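Side-chain contacts in LysR family transcriptional regulator (Vibrio vulnificus, PDB 5B7H), which probably regulates transcription as a DNA-binding, hydrogen-peroxide-responsive factor of the OxyR type, seen here as its regulatory domain alone: residues 116-119 / 125-128; 131-136 / 162-167. The protein carries 1 engineered substitution. All coordinates share one frame; numbering follows the deposited sequence. Where two conformers were deposited one is given.

Interaction 1 (116-119 / 125-128); sequences VFLL and LTEH. With SO4 (sulfate ion), chain C.
Thr126 OG1 is held by two bonds at once: it donates to Leu119 O at 2.7 Å and accepts from a bridging water at 2.8 Å. The same water accepts from Leu119 N, so backbone and hydroxyl close a small ring between the loop and the first turn of helix 124-132 in the regulatory domain, of the LysR substrate-binding type. Leu119 N lies 3.3 Å from Thr126 OG1, but the angle is poor, and the water makes the link instead. The hydroxyl approaches Leu119 O from well off the C=O direction, with a C=O...donor angle of 114°, and stands tilted 34° from the carbonyl plane. With OG1 beside its own backbone N (chi1 -69°), Thr126 turns the hydroxyl to Leu119, while its methyl CG2 falls 4.1 Å from Leu118 CD1. Beyond this polar ring, Leu119 and Leu125 pass at a slant, and the branch CD1 of Leu119 reaches CD2 of Leu125 at 3.9 Å. Helix 149-157 backs both leucines, Leu152 touching Leu119 and Leu149 touching Leu125.

The helix start also receives a sulfate, probably from the crystallisation liquor. Leu125 N donates to its O2 at 2.9 Å in a nearly straight bond, and Ser124 N, His123 ND1 and Thr25 OG1 bind the ion too. Ser124 is the engineered residue, standing where the natural protein has a cysteine; by comparison with other OxyR proteins this is probably the peroxide-sensing one. The N-H groups of Ser124 and Leu125 both point to the anion, which is probably favourable for the bound sulfate. The loop 116-119 thus meets the first helical turn, next to the sulfate site, through a buried hydroxyl used both as donor and as acceptor, with the CB atoms of Leu118 and Leu119 close by.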
# COMPACT_ATOMS: atom_id res chain seq x y z
N VAL A 116 -2.44 -21.65 2.34
CA VAL A 116 -1.39 -20.66 2.16
C VAL A 116 -1.85 -19.67 1.10
O VAL A 116 -2.04 -20.05 -0.06
CB VAL A 116 -0.07 -21.32 1.74
CG1 VAL A 116 0.98 -20.24 1.49
CG2 VAL A 116 0.35 -22.27 2.80
N PHE A 117 -2.01 -18.40 1.47
CA PHE A 117 -2.43 -17.37 0.53
C PHE A 117 -1.19 -16.64 0.03
O PHE A 117 -0.24 -16.41 0.79
CB PHE A 117 -3.39 -16.37 1.21
CG PHE A 117 -4.78 -16.91 1.41
CD1 PHE A 117 -5.80 -16.54 0.51
CD2 PHE A 117 -5.06 -17.86 2.42
CE1 PHE A 117 -7.13 -17.02 0.69
CE2 PHE A 117 -6.37 -18.36 2.60
CZ PHE A 117 -7.39 -17.95 1.72
N LEU A 118 -1.17 -16.34 -1.27
CA LEU A 118 -0.02 -15.67 -1.89
C LEU A 118 -0.50 -14.57 -2.81
O LEU A 118 -1.60 -14.64 -3.36
CB LEU A 118 0.78 -16.63 -2.79
CG LEU A 118 1.37 -17.81 -1.99
CD1 LEU A 118 1.90 -18.87 -2.95
CD2 LEU A 118 2.47 -17.35 -1.02
N LEU A 119 0.35 -13.54 -2.97
CA LEU A 119 0.09 -12.56 -4.02
C LEU A 119 0.17 -13.20 -5.41
O LEU A 119 0.88 -14.20 -5.64
CB LEU A 119 1.14 -11.44 -3.98
CG LEU A 119 1.12 -10.62 -2.69
CD1 LEU A 119 2.39 -9.76 -2.59
CD2 LEU A 119 -0.15 -9.68 -2.62
N LEU A 125 7.29 -10.88 -4.34
CA LEU A 125 7.22 -11.50 -3.01
C LEU A 125 6.89 -12.97 -3.10
O LEU A 125 7.49 -13.80 -2.38
CB LEU A 125 6.22 -10.76 -2.12
CG LEU A 125 6.24 -11.25 -0.67
CD1 LEU A 125 7.53 -10.73 0.01
CD2 LEU A 125 5.04 -10.72 0.07
N THR A 126 5.98 -13.33 -4.02
CA THR A 126 5.58 -14.74 -4.12
C THR A 126 6.71 -15.64 -4.61
O THR A 126 7.00 -16.66 -3.98
CB THR A 126 4.35 -14.82 -5.01
OG1 THR A 126 3.27 -14.20 -4.31
CG2 THR A 126 3.97 -16.27 -5.28
N GLU A 127 7.41 -15.26 -5.70
CA GLU A 127 8.47 -16.16 -6.16
C GLU A 127 9.60 -16.24 -5.15
O GLU A 127 10.16 -17.31 -4.93
CB GLU A 127 9.04 -15.73 -7.52
CG GLU A 127 9.21 -14.24 -7.66
CD GLU A 127 9.57 -13.80 -9.08
OE1 GLU A 127 10.40 -14.47 -9.71
OE2 GLU A 127 8.97 -12.80 -9.56
N HIS A 128 9.87 -15.14 -4.46
CA HIS A 128 10.96 -15.17 -3.50
C HIS A 128 10.60 -15.95 -2.25
O HIS A 128 11.42 -16.73 -1.75
CB HIS A 128 11.36 -13.75 -3.11
CG HIS A 128 12.04 -13.02 -4.22
ND1 HIS A 128 12.02 -11.65 -4.34
CD2 HIS A 128 12.78 -13.48 -5.25
CE1 HIS A 128 12.68 -11.29 -5.42
NE2 HIS A 128 13.18 -12.38 -5.98
S SO4 C . 5.97 -7.02 -5.07
O1 SO4 C . 6.88 -7.25 -6.27
O2 SO4 C . 5.79 -8.36 -4.44
O3 SO4 C . 6.61 -6.04 -4.22
O4 SO4 C . 4.70 -6.50 -5.54
O HOH W 1 2.87 -13.41 -1.69

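Interaction 2 (131-136 / 162-167); sequences SACKLT and TTFIPQ
Phe164 reaches from strand 163-166 toward the end of helix 124-132, and Cys133 and Leu135 meet its ring from different directions. Cys133 comes in obliquely, neither over the face nor at the edge: its CB lies 3.5 Å from Phe164 CE2. Its sulfur lies next to the CD2-CE2 bond of the ring, SG being 3.8 Å from Phe164 CD2, and stands 4.5 Å from the ring centroid, 45° off the normal, a slanted sulfur-aromatic contact. The torsion explains this: SG lies beside the backbone N and opposite the carbonyl carbon (chi1 -56°), while CB takes the closest approach.

Leu135 uses one methyl at the rim of the ring, near its plane. There Leu135 CD2 touches Phe164 CE1 at 4.0 Å, and the two side chains cross at a slant.

The turn that spaces the two partners is a Schellman motif ending the helix: Lys134 has positive phi (66°), and its N makes a weak bond, 3.3 Å, back to Ser131 O. This reversal turns CB of Lys134 away from the strand and lets Cys133 and Leu135, one on each side of it in sequence, both face Phe164. Strand 163-166 is an outermost strand, within the chain, of the mixed sheet of the regulatory domain. In OxyR-type domains a cysteine in this region is the probable disulfide partner of the peroxide-sensing cysteine, whose position is the engineered Ser124 at the start of the same helix; Cys133 is consistent with that role.

Tyr108, from a loop, touches Phe164 and Leu135, and its OH is hydrogen-bonded to Cys133 O. On another flank Cys133 packs on Pro185 and Ala190 of strand 180-198.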
# COMPACT_ATOMS: atom_id res chain seq x y z
N SER A 131 10.33 -19.84 -2.97
CA SER A 131 11.61 -20.52 -3.17
C SER A 131 12.47 -20.49 -1.91
O SER A 131 13.09 -21.50 -1.57
CB SER A 131 12.37 -19.90 -4.34
OG SER A 131 12.49 -18.51 -4.17
N ALA A 132 12.57 -19.34 -1.24
CA ALA A 132 13.44 -19.24 -0.08
C ALA A 132 12.92 -20.08 1.08
O ALA A 132 13.72 -20.64 1.85
CB ALA A 132 13.48 -17.76 0.36
N CYS A 133 11.59 -20.15 1.23
CA CYS A 133 10.98 -20.91 2.32
C CYS A 133 10.61 -22.32 1.91
O CYS A 133 10.03 -23.05 2.72
CB CYS A 133 9.75 -20.17 2.88
SG CYS A 133 10.14 -18.51 3.42
N LYS A 134 10.95 -22.73 0.69
CA LYS A 134 10.93 -24.13 0.31
C LYS A 134 9.52 -24.71 0.28
O LYS A 134 9.31 -25.88 0.67
CB LYS A 134 11.84 -24.98 1.21
CG LYS A 134 13.31 -24.55 1.20
CD LYS A 134 13.80 -24.54 -0.22
CE LYS A 134 15.03 -25.43 -0.44
NZ LYS A 134 15.04 -26.01 -1.84
N LEU A 135 8.54 -23.94 -0.17
CA LEU A 135 7.18 -24.45 -0.32
C LEU A 135 7.10 -25.13 -1.68
O LEU A 135 7.00 -24.47 -2.71
CB LEU A 135 6.16 -23.30 -0.18
CG LEU A 135 4.68 -23.68 -0.45
CD1 LEU A 135 4.33 -24.87 0.46
CD2 LEU A 135 3.79 -22.49 -0.21
N THR A 136 7.13 -26.46 -1.68
CA THR A 136 7.04 -27.18 -2.94
C THR A 136 5.69 -27.86 -3.16
O THR A 136 5.41 -28.26 -4.29
CB THR A 136 8.17 -28.21 -3.02
OG1 THR A 136 8.01 -29.16 -1.96
CG2 THR A 136 9.52 -27.52 -2.86
N THR A 162 -2.58 -18.79 6.21
CA THR A 162 -1.28 -18.25 6.60
C THR A 162 -0.62 -17.66 5.36
O THR A 162 -1.06 -17.87 4.23
CB THR A 162 -0.41 -19.36 7.22
OG1 THR A 162 0.82 -18.79 7.71
CG2 THR A 162 -0.05 -20.49 6.21
N THR A 163 0.45 -16.89 5.57
CA THR A 163 1.22 -16.42 4.42
C THR A 163 2.60 -16.02 4.91
O THR A 163 2.89 -16.07 6.11
CB THR A 163 0.52 -15.21 3.77
OG1 THR A 163 1.09 -15.01 2.45
CG2 THR A 163 0.68 -13.92 4.63
N PHE A 164 3.45 -15.65 3.96
CA PHE A 164 4.82 -15.16 4.19
C PHE A 164 4.83 -13.65 4.12
O PHE A 164 4.26 -13.05 3.20
CB PHE A 164 5.78 -15.70 3.12
CG PHE A 164 5.72 -17.21 2.93
CD1 PHE A 164 4.99 -17.77 1.89
CD2 PHE A 164 6.41 -18.06 3.78
CE1 PHE A 164 4.98 -19.13 1.71
CE2 PHE A 164 6.38 -19.44 3.62
CZ PHE A 164 5.64 -19.98 2.58
N ILE A 165 5.53 -13.03 5.08
CA ILE A 165 5.63 -11.57 5.22
C ILE A 165 7.09 -11.15 5.38
O ILE A 165 7.82 -11.77 6.16
CB ILE A 165 4.85 -11.08 6.47
CG1 ILE A 165 3.37 -11.44 6.34
CG2 ILE A 165 4.94 -9.57 6.59
CD1 ILE A 165 2.76 -10.87 5.05
N PRO A 166 7.54 -10.10 4.72
CA PRO A 166 8.92 -9.64 4.95
C PRO A 166 9.05 -8.90 6.27
O PRO A 166 8.14 -8.19 6.74
CB PRO A 166 9.15 -8.69 3.76
CG PRO A 166 7.81 -8.15 3.41
CD PRO A 166 6.80 -9.27 3.75
N GLN A 167 10.23 -9.08 6.86
CA GLN A 167 10.55 -8.49 8.14
C GLN A 167 10.37 -6.99 8.13
O GLN A 167 9.87 -6.42 9.11
CB GLN A 167 11.96 -8.85 8.58
CG GLN A 167 12.21 -8.44 10.05
CD GLN A 167 11.33 -9.20 11.03
OE1 GLN A 167 11.19 -10.42 10.91
NE2 GLN A 167 10.77 -8.50 12.00

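In the fold
Both interactions are buried and use helix 124-132, interaction 1 near its start and interaction 2 at its end, with centres about 7 Å apart. Their chemistry differs: 116-119 / 125-128 is held by a hydroxyl, a carbonyl and a water, with a sulfate at the helix start, whereas 131-136 / 162-167 has no hydrogen bond across it and rests on an aromatic ring met by a cysteine (CB and sulfur) and a leucine methyl. They join directly where Leu118 packs on Phe164 and where Phe117 is hydrogen-bonded to Thr162 and Thr163 of 162-167. At Phe117 the second subunit also arrives, with its Leu48.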